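Local structure of glucosamine 6-phosphate N-acetyltransferase (Arabidopsis thaliana, 3T90) at residues A83-D88 with K119-C124; L10-K15 with E35-R40; I20-Q25 with A65-V70; E3-R8 with C54-E59. The protein transfers an acetyl group from acetyl-CoA to D-glucosamine 6-phosphate, a step on the route to UDP-N-acetylglucosamine. All blocks are in the same frame, centred on the assembly; numbering follows the deposited sequence.

Overall arrangement
Contacts 1, 3 and 4 all reach one mixed sheet, while contact 2 flanks it. Contact 4 joins its first two strands at the N-terminal edge, contact 3 sets helix 19-23 against strand 63-74, and contact 1 closes the sheet within the chain at 119-124. Contacts 3 and 4 lie about 12 Å apart, centre to centre, and share backbone pairing such as Ala65 N with Ile56 O. Contact 1, its centre about 15 Å from that of contact 3, holds Glu87, Asp88 and Lys119, probable substrate-binding residues. The centres of contacts 1 and 2 are about 23 Å apart, yet the side chain of Phe37 comes within about 11 Å of that of Asp88. Contacts 1, 2 and 3 touch the second subunit.

Contact 1: residues A83-D88 with K119-C124; sequences AGHIED and KVILDC
The splayed parallel strands of the GNAT fold, 82-91 and 119-124, are laced together where Gly84 and Ile86 meet Lys119 and Ile121. Gly84 N reaches Lys119 O at 2.9 Å in an almost straight bond (177°), Gly84 O accepts from Ile121 N, and Ile86 N gives to Ile121 O at 2.8 Å. On one face His85 and Ile121 lie side by side and point the same way, Ile121 CD1 standing 3.7 Å from His85 CE1; NE2 of the imidazole is held by Glu73. On the other face Ile86 slants across Val120, its CD1 pressed to 3.3 Å from Val120 CG2, a tight fit, while Ile86 CG2 meets Leu122 CD2. Helix 100-114, which links the two strands in a beta-alpha-beta crossover, covers this face with Leu108 and Met109. Past Ile86 the strands diverge, as in GNAT enzymes generally, where the opening receives acetyl-CoA. A water replaces the next direct bond, lying 2.7 Å from Ile86 O and 2.9 Å from Asp123 N. Another lies between Glu87 OE2 and Asp123 OD2 and probably eases their repulsion, Glu87 OE1 being paired with Lys75 of the second subunit. Strand 119-124 continues the sheet by pairing antiparallel with a strand of that subunit.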
loop_
_atom_site.group_PDB
_atom_site.type_symbol
_atom_site.label_atom_id
_atom_site.label_comp_id
_atom_site.label_asym_id
_atom_site.label_seq_id
_atom_site.Cartn_x
_atom_site.Cartn_y
_atom_site.Cartn_z
ATOM N N ALA A 83 -0.746 -0.376 9.025
ATOM C CA ALA A 83 0.249 -1.168 8.312
ATOM C C ALA A 83 1.118 -0.284 7.465
ATOM O O ALA A 83 0.570 0.540 6.673
ATOM C CB ALA A 83 -0.465 -2.208 7.388
ATOM N N GLY A 84 2.409 -0.575 7.431
ATOM C CA GLY A 84 3.350 0.186 6.569
ATOM C C GLY A 84 3.513 -0.537 5.251
ATOM O O GLY A 84 3.730 -1.740 5.230
ATOM N N HIS A 85 3.395 0.189 4.146
ATOM C CA HIS A 85 3.636 -0.359 2.783
ATOM C C HIS A 85 4.950 0.222 2.263
ATOM O O HIS A 85 5.000 1.438 1.933
ATOM C CB HIS A 85 2.499 0.106 1.861
ATOM C CG HIS A 85 1.143 -0.391 2.274
ATOM N ND1 HIS A 85 0.642 -1.568 1.755
ATOM C CD2 HIS A 85 0.283 0.006 3.224
ATOM C CE1 HIS A 85 -0.545 -1.820 2.311
ATOM N NE2 HIS A 85 -0.798 -0.881 3.209
ATOM N N ILE A 86 6.030 -0.552 2.257
ATOM C CA ILE A 86 7.354 -0.072 1.778
ATOM C C ILE A 86 7.290 -0.252 0.243
ATOM O O ILE A 86 6.836 -1.279 -0.330
ATOM C CB ILE A 86 8.474 -0.870 2.364
ATOM C CG1 ILE A 86 8.706 -0.410 3.806
ATOM C CG2 ILE A 86 9.742 -0.737 1.552
ATOM C CD1 ILE A 86 9.674 -1.243 4.611
ATOM N N GLU A 87 7.689 0.826 -0.411
ATOM C CA GLU A 87 7.617 0.995 -1.897
ATOM C C GLU A 87 8.882 1.626 -2.456
ATOM O O GLU A 87 9.624 2.310 -1.723
ATOM C CB GLU A 87 6.457 1.939 -2.279
ATOM C CG GLU A 87 5.103 1.297 -1.960
ATOM C CD GLU A 87 4.680 0.294 -2.987
ATOM O OE1 GLU A 87 5.047 0.402 -4.219
ATOM O OE2 GLU A 87 3.927 -0.669 -2.646
ATOM N N ASP A 88 9.128 1.437 -3.745
ATOM C CA ASP A 88 10.087 2.265 -4.491
ATOM C C ASP A 88 11.487 2.226 -3.903
ATOM O O ASP A 88 12.180 3.251 -3.755
ATOM C CB ASP A 88 9.536 3.699 -4.659
ATOM C CG ASP A 88 8.194 3.789 -5.417
ATOM O OD1 ASP A 88 7.780 2.725 -5.976
ATOM O OD2 ASP A 88 7.624 4.858 -5.391
ATOM N N LYS A 119 2.603 -4.198 11.313
ATOM C CA LYS A 119 3.373 -4.878 10.322
ATOM C C LYS A 119 3.863 -3.884 9.292
ATOM O O LYS A 119 3.348 -2.762 9.170
ATOM C CB LYS A 119 2.542 -6.012 9.625
ATOM C CG LYS A 119 1.530 -5.450 8.566
ATOM C CD LYS A 119 0.821 -6.620 7.857
ATOM C CE LYS A 119 -0.195 -6.067 6.836
ATOM N NZ LYS A 119 -0.872 -7.202 6.100
ATOM N N VAL A 120 4.835 -4.379 8.510
ATOM C CA VAL A 120 5.268 -3.716 7.266
ATOM C C VAL A 120 5.314 -4.751 6.180
ATOM O O VAL A 120 5.695 -5.883 6.433
ATOM C CB VAL A 120 6.590 -3.011 7.423
ATOM C CG1 VAL A 120 7.700 -3.865 7.943
ATOM C CG2 VAL A 120 6.948 -2.249 6.248
ATOM N N ILE A 121 4.875 -4.366 4.997
ATOM C CA ILE A 121 4.921 -5.205 3.824
ATOM C C ILE A 121 5.509 -4.543 2.645
ATOM O O ILE A 121 5.502 -3.320 2.552
ATOM C CB ILE A 121 3.499 -5.720 3.538
ATOM C CG1 ILE A 121 2.447 -4.552 3.335
ATOM C CG2 ILE A 121 3.005 -6.624 4.686
ATOM C CD1 ILE A 121 1.016 -5.075 2.958
ATOM N N LEU A 122 5.978 -5.373 1.741
ATOM C CA LEU A 122 6.494 -4.842 0.445
ATOM C C LEU A 122 6.415 -5.966 -0.552
ATOM O O LEU A 122 6.163 -7.129 -0.198
ATOM C CB LEU A 122 7.913 -4.301 0.543
ATOM C CG LEU A 122 9.022 -5.308 0.998
ATOM C CD1 LEU A 122 9.508 -6.206 -0.168
ATOM C CD2 LEU A 122 10.194 -4.482 1.712
ATOM N N ASP A 123 6.555 -5.629 -1.822
ATOM C CA ASP A 123 6.622 -6.657 -2.896
ATOM C C ASP A 123 7.974 -6.605 -3.585
ATOM O O ASP A 123 8.595 -5.538 -3.708
ATOM C CB ASP A 123 5.453 -6.450 -3.876
ATOM C CG ASP A 123 4.086 -6.453 -3.211
ATOM O OD1 ASP A 123 3.641 -7.513 -2.771
ATOM O OD2 ASP A 123 3.349 -5.442 -3.287
ATOM N N CYS A 124 8.415 -7.795 -4.014
ATOM C CA CYS A 124 9.730 -7.921 -4.680
ATOM C C CYS A 124 9.724 -9.051 -5.649
ATOM O O CYS A 124 8.795 -9.864 -5.662
ATOM C CB CYS A 124 10.868 -8.048 -3.666
ATOM S SG CYS A 124 10.788 -9.549 -2.724
HETATM O O HOH W 1 6.978 -2.839 -2.510
HETATM O O HOH W 2 4.455 -2.999 -3.837
#

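Contact 2: residues L10-K15 with E35-R40; sequences LEISDK and EEFDRR
Ile12 and Lys15, three residues apart in the 3-10 segment that starts at Ile12, come closest to Asp38 and Phe37 of helix 34-45, with CA atoms 6.8 Å apart for Ile12 and Asp38. Phe37 sends its ring out from the helix with CG anti to the backbone N (chi1 177°), and Lys15 CB settles over the centre of one face, 3.6 Å from the ring centroid, in a CH-pi contact. Ile12 O approaches the same ring obliquely, 3.3 Å from Phe37 CE2. Beyond CB the lysine chain passes across the aspartate side chain at about a right angle, and a bend at its last torsion (chi4 -72°) places NZ between two acceptors. One is Asp38 OD1, met at 2.8 Å through its syn lone pair in a salt bridge; the other is Ile12 O at 2.9 Å, with NZ well above the carbonyl plane. Ile12 CG1 also lies 3.3 Å from Asp38 OD1, flanking the carboxylate oxygen with apolar carbon. An alanine in place of Lys15 would keep CB over the ring but would probably leave Asp38 OD1 and Ile12 O without their shared donor. The turn is itself braced by Asp14 OD2, which accepts from Glu11 N at 2.9 Å, while Asp14 OD1 is salt-bridged to Arg8 of strand 5-9. Phe37 touches Phe19 and stacks on Phe76 of the second subunit, a residue that probably binds substrate. The contact thus belongs to the helical connection between the first two strands of the GNAT fold, here packed at the dimer interface.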
loop_
_atom_site.group_PDB
_atom_site.type_symbol
_atom_site.label_atom_id
_atom_site.label_comp_id
_atom_site.label_asym_id
_atom_site.label_seq_id
_atom_site.Cartn_x
_atom_site.Cartn_y
_atom_site.Cartn_z
ATOM N N LEU A 10 13.970 12.526 2.123
ATOM C CA LEU A 10 13.951 13.343 0.921
ATOM C C LEU A 10 13.713 14.824 1.238
ATOM O O LEU A 10 12.863 15.182 2.060
ATOM C CB LEU A 10 12.841 12.813 0.025
ATOM C CG LEU A 10 12.702 13.450 -1.372
ATOM C CD1 LEU A 10 13.914 12.947 -2.305
ATOM C CD2 LEU A 10 11.343 13.134 -1.942
ATOM N N GLU A 11 14.468 15.706 0.541
ATOM C CA GLU A 11 14.290 17.129 0.683
ATOM C C GLU A 11 13.971 17.759 -0.655
ATOM O O GLU A 11 14.262 17.159 -1.733
ATOM C CB GLU A 11 15.578 17.748 1.294
ATOM C CG GLU A 11 15.878 17.217 2.705
ATOM C CD GLU A 11 14.829 17.679 3.743
ATOM O OE1 GLU A 11 14.414 18.853 3.652
ATOM O OE2 GLU A 11 14.325 16.898 4.608
ATOM N N ILE A 12 13.443 18.988 -0.628
ATOM C CA ILE A 12 12.979 19.578 -1.924
ATOM C C ILE A 12 14.149 19.827 -2.878
ATOM O O ILE A 12 13.987 19.691 -4.109
ATOM C CB ILE A 12 12.078 20.800 -1.671
ATOM C CG1 ILE A 12 11.163 21.050 -2.932
ATOM C CG2 ILE A 12 12.901 21.979 -1.264
ATOM C CD1 ILE A 12 9.838 21.900 -2.658
ATOM N N SER A 13 15.353 20.003 -2.350
ATOM C CA SER A 13 16.540 20.213 -3.191
ATOM C C SER A 13 17.028 18.975 -3.848
ATOM O O SER A 13 17.971 19.046 -4.639
ATOM C CB SER A 13 17.642 20.892 -2.381
ATOM O OG SER A 13 17.787 20.239 -1.164
ATOM N N ASP A 14 16.514 17.790 -3.447
ATOM C CA ASP A 14 16.987 16.570 -4.047
ATOM C C ASP A 14 16.614 16.429 -5.528
ATOM O O ASP A 14 17.220 15.519 -6.148
ATOM C CB ASP A 14 16.500 15.322 -3.269
ATOM C CG ASP A 14 17.252 15.184 -1.939
ATOM O OD1 ASP A 14 18.412 15.593 -1.848
ATOM O OD2 ASP A 14 16.704 14.646 -0.968
ATOM N N LYS A 15 15.754 17.299 -6.033
ATOM C CA LYS A 15 15.526 17.290 -7.477
ATOM C C LYS A 15 16.825 17.596 -8.253
ATOM O O LYS A 15 16.927 17.148 -9.409
ATOM C CB LYS A 15 14.384 18.250 -7.840
ATOM C CG LYS A 15 14.614 19.655 -7.566
ATOM C CD LYS A 15 13.352 20.485 -8.001
ATOM C CE LYS A 15 13.336 21.824 -7.422
ATOM N NZ LYS A 15 13.042 21.800 -5.937
ATOM N N GLU A 35 8.710 21.711 -11.672
ATOM C CA GLU A 35 7.369 22.141 -11.213
ATOM C C GLU A 35 6.630 20.946 -10.669
ATOM O O GLU A 35 5.974 21.024 -9.642
ATOM C CB GLU A 35 6.569 22.786 -12.372
ATOM C CG GLU A 35 7.129 24.141 -12.804
ATOM C CD GLU A 35 8.361 24.090 -13.711
ATOM O OE1 GLU A 35 9.019 23.068 -14.082
ATOM O OE2 GLU A 35 8.733 25.227 -14.094
ATOM N N GLU A 36 6.635 19.849 -11.427
ATOM C CA GLU A 36 5.943 18.644 -11.045
ATOM C C GLU A 36 6.586 17.975 -9.826
ATOM O O GLU A 36 5.872 17.556 -8.912
ATOM C CB GLU A 36 5.914 17.664 -12.215
ATOM C CG GLU A 36 5.021 16.510 -11.874
ATOM C CD GLU A 36 3.488 16.666 -12.074
ATOM O OE1 GLU A 36 2.888 17.781 -11.951
ATOM O OE2 GLU A 36 2.869 15.605 -12.341
ATOM N N PHE A 37 7.926 18.007 -9.749
ATOM C CA PHE A 37 8.645 17.463 -8.599
ATOM C C PHE A 37 8.150 18.210 -7.351
ATOM O O PHE A 37 7.769 17.570 -6.345
ATOM C CB PHE A 37 10.165 17.618 -8.715
ATOM C CG PHE A 37 10.906 17.111 -7.496
ATOM C CD1 PHE A 37 11.293 15.794 -7.382
ATOM C CD2 PHE A 37 11.064 17.947 -6.427
ATOM C CE1 PHE A 37 11.977 15.384 -6.161
ATOM C CE2 PHE A 37 11.705 17.553 -5.245
ATOM C CZ PHE A 37 12.169 16.292 -5.125
ATOM N N ASP A 38 8.120 19.536 -7.409
ATOM C CA ASP A 38 7.748 20.277 -6.195
ATOM C C ASP A 38 6.313 20.057 -5.845
ATOM O O ASP A 38 5.992 19.996 -4.624
ATOM C CB ASP A 38 7.976 21.787 -6.411
ATOM C CG ASP A 38 9.404 22.137 -6.436
ATOM O OD1 ASP A 38 10.323 21.377 -6.077
ATOM O OD2 ASP A 38 9.676 23.289 -6.786
ATOM N N ARG A 39 5.437 19.920 -6.865
ATOM C CA ARG A 39 4.014 19.729 -6.607
ATOM C C ARG A 39 3.881 18.427 -5.837
ATOM O O ARG A 39 3.147 18.392 -4.822
ATOM C CB ARG A 39 3.265 19.624 -7.936
ATOM C CG ARG A 39 1.771 19.613 -7.758
ATOM C CD ARG A 39 0.980 19.496 -9.050
ATOM N NE ARG A 39 1.254 18.201 -9.681
ATOM C CZ ARG A 39 0.556 17.102 -9.432
ATOM N NH1 ARG A 39 -0.509 17.181 -8.647
ATOM N NH2 ARG A 39 0.909 15.939 -9.983
ATOM N N ARG A 40 4.504 17.353 -6.333
ATOM C CA ARG A 40 4.284 16.033 -5.748
ATOM C C ARG A 40 5.028 15.929 -4.424
ATOM O O ARG A 40 4.523 15.316 -3.476
ATOM C CB ARG A 40 4.776 14.997 -6.796
ATOM C CG ARG A 40 4.716 13.448 -6.302
ATOM C CD ARG A 40 3.408 13.045 -5.616
ATOM N NE ARG A 40 2.226 13.497 -6.347
ATOM C CZ ARG A 40 1.608 12.740 -7.229
ATOM N NH1 ARG A 40 2.091 11.524 -7.613
ATOM N NH2 ARG A 40 0.452 13.163 -7.692
#

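Contact 3: residues I20-Q25 with A65-V70; sequences IELLGQ and AATGSV
Leu22 and Leu23, successive residues of helix 19-23, converge on one methyl group of strand 63-74, Thr67 CG2. Each leucine uses its CD2: Leu22 CD2 and Leu23 CD2 both lie 3.8 Å from Thr67 CG2. The two chains leave the helix differently. Leu22 carries CG anti to its backbone N (chi1 168°) and is directed at the strand, whereas Leu23 leaves its backbone across the line to the strand, and only the end of its side chain turns in, crossing Thr67 at about a right angle. Leu22 CD2 also rests on the strand backbone, 3.7 Å from Ala66 N and 3.9 Å from Ala65 C. Its seat is a classic beta bulge, for Ala65 and Ala66 both face Ile56 of strand 51-58. The methyl groups of these alanines point away from the leucines and touch Leu100 of helix 100-114, so the strand lies between two helices, as expected of the central sheet in a GNAT fold. Thr67 is divided between two roles: with OG1 anti to the backbone N (chi1 -172°), its hydroxyl is hydrogen-bonded to Cys54 O in the adjoining strand, and CG2 is presented to the leucines. Val90 of strand 82-91 touches both Leu22 and Thr67, and Phe76 of the second subunit packs on Leu23. No hydrogen bond spans the two segments; the contact is held by dispersion and by the burial of methyl groups, and with the threonine oxygen already engaged within the sheet, it offers the helix an essentially apolar surface.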
loop_
_atom_site.group_PDB
_atom_site.type_symbol
_atom_site.label_atom_id
_atom_site.label_comp_id
_atom_site.label_asym_id
_atom_site.label_seq_id
_atom_site.Cartn_x
_atom_site.Cartn_y
_atom_site.Cartn_z
ATOM N N ILE A 20 15.254 11.507 -9.298
ATOM C CA ILE A 20 14.394 10.934 -10.305
ATOM C C ILE A 20 15.222 9.991 -11.207
ATOM O O ILE A 20 14.779 8.861 -11.505
ATOM C CB ILE A 20 13.738 12.057 -11.141
ATOM C CG1 ILE A 20 12.900 12.964 -10.195
ATOM C CG2 ILE A 20 12.882 11.475 -12.342
ATOM C CD1 ILE A 20 11.696 12.160 -9.573
ATOM N N GLU A 21 16.456 10.386 -11.519
ATOM C CA GLU A 21 17.353 9.490 -12.286
ATOM C C GLU A 21 17.535 8.136 -11.594
ATOM O O GLU A 21 17.503 7.098 -12.290
ATOM C CB GLU A 21 18.675 10.178 -12.547
ATOM C CG GLU A 21 18.504 11.442 -13.445
ATOM C CD GLU A 21 18.480 12.696 -12.587
ATOM O OE1 GLU A 21 17.665 12.836 -11.613
ATOM O OE2 GLU A 21 19.342 13.605 -12.862
ATOM N N LEU A 22 17.687 8.112 -10.271
ATOM C CA LEU A 22 17.871 6.854 -9.556
ATOM C C LEU A 22 16.575 6.047 -9.616
ATOM O O LEU A 22 16.640 4.803 -9.823
ATOM C CB LEU A 22 18.239 7.186 -8.117
ATOM C CG LEU A 22 18.181 5.988 -7.190
ATOM C CD1 LEU A 22 19.180 4.861 -7.646
ATOM C CD2 LEU A 22 18.428 6.414 -5.714
ATOM N N LEU A 23 15.412 6.718 -9.429
ATOM C CA LEU A 23 14.142 5.966 -9.569
ATOM C C LEU A 23 14.034 5.257 -10.930
ATOM O O LEU A 23 13.395 4.216 -11.008
ATOM C CB LEU A 23 12.903 6.832 -9.325
ATOM C CG LEU A 23 12.734 7.299 -7.877
ATOM C CD1 LEU A 23 11.614 8.354 -7.735
ATOM C CD2 LEU A 23 12.498 6.088 -6.897
ATOM N N GLY A 24 14.619 5.852 -11.962
ATOM C CA GLY A 24 14.598 5.284 -13.307
ATOM C C GLY A 24 15.333 3.932 -13.382
ATOM O O GLY A 24 15.104 3.203 -14.335
ATOM N N GLN A 25 16.147 3.586 -12.408
ATOM C CA GLN A 25 16.769 2.240 -12.323
ATOM C C GLN A 25 15.792 1.186 -11.791
ATOM O O GLN A 25 16.059 -0.025 -11.922
ATOM C CB GLN A 25 18.022 2.261 -11.431
ATOM C CG GLN A 25 19.067 3.221 -12.058
ATOM C CD GLN A 25 20.438 3.017 -11.384
ATOM O OE1 GLN A 25 20.781 1.940 -10.897
ATOM N NE2 GLN A 25 21.210 4.086 -11.324
ATOM N N ALA A 65 22.209 7.929 -3.772
ATOM C CA ALA A 65 22.687 6.576 -4.011
ATOM C C ALA A 65 21.656 5.453 -3.765
ATOM O O ALA A 65 21.753 4.377 -4.281
ATOM C CB ALA A 65 23.917 6.327 -3.067
ATOM N N ALA A 66 20.712 5.708 -2.890
ATOM C CA ALA A 66 19.642 4.738 -2.599
ATOM C C ALA A 66 18.435 5.449 -2.066
ATOM O O ALA A 66 18.508 6.595 -1.583
ATOM C CB ALA A 66 20.163 3.700 -1.525
ATOM N N THR A 67 17.267 4.831 -2.201
ATOM C CA THR A 67 16.010 5.410 -1.766
ATOM C C THR A 67 14.991 4.302 -1.473
ATOM O O THR A 67 15.109 3.173 -1.970
ATOM C CB THR A 67 15.446 6.390 -2.800
ATOM O OG1 THR A 67 14.305 7.070 -2.227
ATOM C CG2 THR A 67 15.046 5.741 -4.123
ATOM N N GLY A 68 13.985 4.678 -0.665
ATOM C CA GLY A 68 12.847 3.780 -0.419
ATOM C C GLY A 68 11.837 4.607 0.310
ATOM O O GLY A 68 12.135 5.569 1.007
ATOM N N SER A 69 10.579 4.212 0.169
ATOM C CA SER A 69 9.436 4.956 0.703
ATOM C C SER A 69 8.571 4.089 1.604
ATOM O O SER A 69 8.567 2.853 1.456
ATOM C CB SER A 69 8.543 5.424 -0.449
ATOM O OG SER A 69 9.295 6.183 -1.392
ATOM N N VAL A 70 7.840 4.708 2.519
ATOM C CA VAL A 70 6.740 3.922 3.161
ATOM C C VAL A 70 5.487 4.754 3.344
ATOM O O VAL A 70 5.566 5.920 3.712
ATOM C CB VAL A 70 7.290 3.310 4.525
ATOM C CG1 VAL A 70 7.586 4.414 5.597
ATOM C CG2 VAL A 70 6.256 2.275 5.042
#

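Contact 4: residues E3-R8 with C54-E59; sequences ETFKIR and CVIEEE
Arg8 and Glu57 form the salt bridge of this antiparallel strand pair, Arg8 NH2 reaching the anti lone pair of Glu57 OE1 at 2.8 Å. The carboxylate oxygen meets the edge of the guanidinium, yet the two planes stand 86° apart. Val55 CG2 lies over one guanidinium face toward its rim, 3.4 Å from Arg8 NH1, and a water accepts from Arg8 NE at 2.9 Å. On the opposite face of the sheet Phe5 CE1 touches Glu58 CG at 3.4 Å, and Ile7 CG1 reaches Cys54 SG at 3.6 Å. Between the two faces runs the ladder: Lys6 with Glu57 and Arg8 with Val55 are hydrogen-bonded pairs, Phe5 with Glu58 and Ile7 with Ile56 non-hydrogen-bonded ones. A bend at chi2 (-78°) places CD of Glu58 beside Glu3 and Thr4, and OE2 accepts from Thr4 N at 3.3 Å through its anti lone pair, while Ser61 holds OE1. Further out, Asp14 shares Arg8 NH2 and Lys17 shares Glu57 OE1, making a chain of alternating charges. An alanine in place of Arg8 would probably leave Asp14 without its cationic mate and Glu57 relying on Lys17. Strand 5-9 is outermost within the chain; strand 51-58 goes on to pair with 63-74, Ile64 touching Arg8 and Val55, while helix 100-114 covers the other face through Phe107 on Ile7 and Cys54, Val104 on Ile56 and Leu100 on Phe5.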
loop_
_atom_site.group_PDB
_atom_site.type_symbol
_atom_site.label_atom_id
_atom_site.label_comp_id
_atom_site.label_asym_id
_atom_site.label_seq_id
_atom_site.Cartn_x
_atom_site.Cartn_y
_atom_site.Cartn_z
ATOM N N GLU A 3 34.237 7.136 -0.943
ATOM C CA GLU A 3 32.761 7.326 -0.817
ATOM C C GLU A 3 32.258 7.250 0.618
ATOM O O GLU A 3 32.650 6.363 1.369
ATOM C CB GLU A 3 32.071 6.290 -1.678
ATOM C CG GLU A 3 32.408 6.520 -3.129
ATOM C CD GLU A 3 32.261 5.280 -3.984
ATOM O OE1 GLU A 3 31.991 4.179 -3.429
ATOM O OE2 GLU A 3 32.415 5.436 -5.216
ATOM N N THR A 4 31.325 8.148 0.951
ATOM C CA THR A 4 30.751 8.351 2.257
ATOM C C THR A 4 29.248 8.541 2.037
ATOM O O THR A 4 28.882 9.174 1.066
ATOM C CB THR A 4 31.343 9.628 2.867
ATOM O OG1 THR A 4 32.770 9.525 2.750
ATOM C CG2 THR A 4 30.975 9.768 4.348
ATOM N N PHE A 5 28.447 7.987 2.938
ATOM C CA PHE A 5 26.967 7.886 2.756
ATOM C C PHE A 5 26.246 8.509 3.929
ATOM O O PHE A 5 26.562 8.237 5.114
ATOM C CB PHE A 5 26.556 6.408 2.549
ATOM C CG PHE A 5 27.198 5.801 1.337
ATOM C CD1 PHE A 5 26.690 6.026 0.042
ATOM C CD2 PHE A 5 28.389 5.000 1.434
ATOM C CE1 PHE A 5 27.272 5.525 -1.096
ATOM C CE2 PHE A 5 28.991 4.501 0.284
ATOM C CZ PHE A 5 28.445 4.723 -0.999
ATOM N N LYS A 6 25.272 9.362 3.620
ATOM C CA LYS A 6 24.443 9.991 4.637
ATOM C C LYS A 6 22.970 9.601 4.434
ATOM O O LYS A 6 22.387 9.885 3.342
ATOM C CB LYS A 6 24.645 11.512 4.691
ATOM C CG LYS A 6 26.001 11.985 5.375
ATOM C CD LYS A 6 26.115 13.561 5.444
ATOM C CE LYS A 6 25.399 14.228 6.703
ATOM N NZ LYS A 6 25.156 15.758 6.640
ATOM N N ILE A 7 22.384 8.989 5.465
ATOM C CA ILE A 7 20.974 8.597 5.404
ATOM C C ILE A 7 20.086 9.693 6.013
ATOM O O ILE A 7 20.424 10.269 7.057
ATOM C CB ILE A 7 20.699 7.188 6.029
ATOM C CG1 ILE A 7 19.277 6.762 5.775
ATOM C CG2 ILE A 7 20.966 7.178 7.523
ATOM C CD1 ILE A 7 19.076 5.269 5.996
ATOM N N ARG A 8 18.959 10.009 5.365
ATOM C CA ARG A 8 18.055 11.108 5.793
ATOM C C ARG A 8 16.707 11.015 5.025
ATOM O O ARG A 8 16.462 10.023 4.318
ATOM C CB ARG A 8 18.736 12.473 5.463
ATOM C CG ARG A 8 19.146 12.601 3.976
ATOM C CD ARG A 8 19.688 14.072 3.703
ATOM N NE ARG A 8 20.231 14.174 2.394
ATOM C CZ ARG A 8 19.439 14.490 1.347
ATOM N NH1 ARG A 8 18.095 14.556 1.504
ATOM N NH2 ARG A 8 20.015 14.628 0.154
ATOM N N CYS A 54 12.882 7.862 2.377
ATOM C CA CYS A 54 14.263 7.855 2.874
ATOM C C CYS A 54 15.162 7.941 1.635
ATOM O O CYS A 54 14.904 7.287 0.600
ATOM C CB CYS A 54 14.481 6.472 3.558
ATOM S SG CYS A 54 16.175 6.161 4.043
ATOM N N VAL A 55 16.227 8.737 1.759
ATOM C CA VAL A 55 17.327 8.726 0.774
ATOM C C VAL A 55 18.660 8.584 1.439
ATOM O O VAL A 55 18.835 9.017 2.620
ATOM C CB VAL A 55 17.341 10.033 -0.091
ATOM C CG1 VAL A 55 16.102 10.143 -0.979
ATOM C CG2 VAL A 55 17.627 11.297 0.693
ATOM N N ILE A 56 19.593 7.999 0.709
ATOM C CA ILE A 56 20.961 8.002 1.132
ATOM C C ILE A 56 21.718 8.766 0.070
ATOM O O ILE A 56 21.713 8.365 -1.110
ATOM C CB ILE A 56 21.548 6.606 1.271
ATOM C CG1 ILE A 56 20.760 5.856 2.298
ATOM C CG2 ILE A 56 23.070 6.665 1.615
ATOM C CD1 ILE A 56 21.243 4.333 2.473
ATOM N N GLU A 57 22.433 9.834 0.496
ATOM C CA GLU A 57 23.253 10.604 -0.397
ATOM C C GLU A 57 24.689 10.149 -0.309
ATOM O O GLU A 57 25.170 9.959 0.814
ATOM C CB GLU A 57 23.146 12.122 -0.068
ATOM C CG GLU A 57 23.925 12.997 -1.036
ATOM C CD GLU A 57 23.825 14.510 -0.750
ATOM O OE1 GLU A 57 22.788 14.996 -0.283
ATOM O OE2 GLU A 57 24.838 15.244 -1.023
ATOM N N GLU A 58 25.324 9.991 -1.469
ATOM C CA GLU A 58 26.819 9.768 -1.442
ATOM C C GLU A 58 27.419 11.181 -1.568
ATOM O O GLU A 58 27.210 11.927 -2.537
ATOM C CB GLU A 58 27.245 8.842 -2.562
ATOM C CG GLU A 58 28.683 8.315 -2.366
ATOM C CD GLU A 58 29.723 9.391 -2.762
ATOM O OE1 GLU A 58 29.622 9.927 -3.901
ATOM O OE2 GLU A 58 30.582 9.660 -1.861
ATOM N N GLU A 59 28.223 11.465 -0.560
ATOM C CA GLU A 59 28.715 12.809 -0.283
ATOM C C GLU A 59 29.678 13.371 -1.328
ATOM O O GLU A 59 29.549 14.524 -1.704
ATOM C CB GLU A 59 29.344 12.811 1.114
ATOM C CG GLU A 59 28.313 12.765 2.235
ATOM C CD GLU A 59 28.897 13.266 3.550
ATOM O OE1 GLU A 59 29.548 14.351 3.530
ATOM O OE2 GLU A 59 28.720 12.581 4.593
HETATM O O HOH W 3 23.021 14.453 2.914
#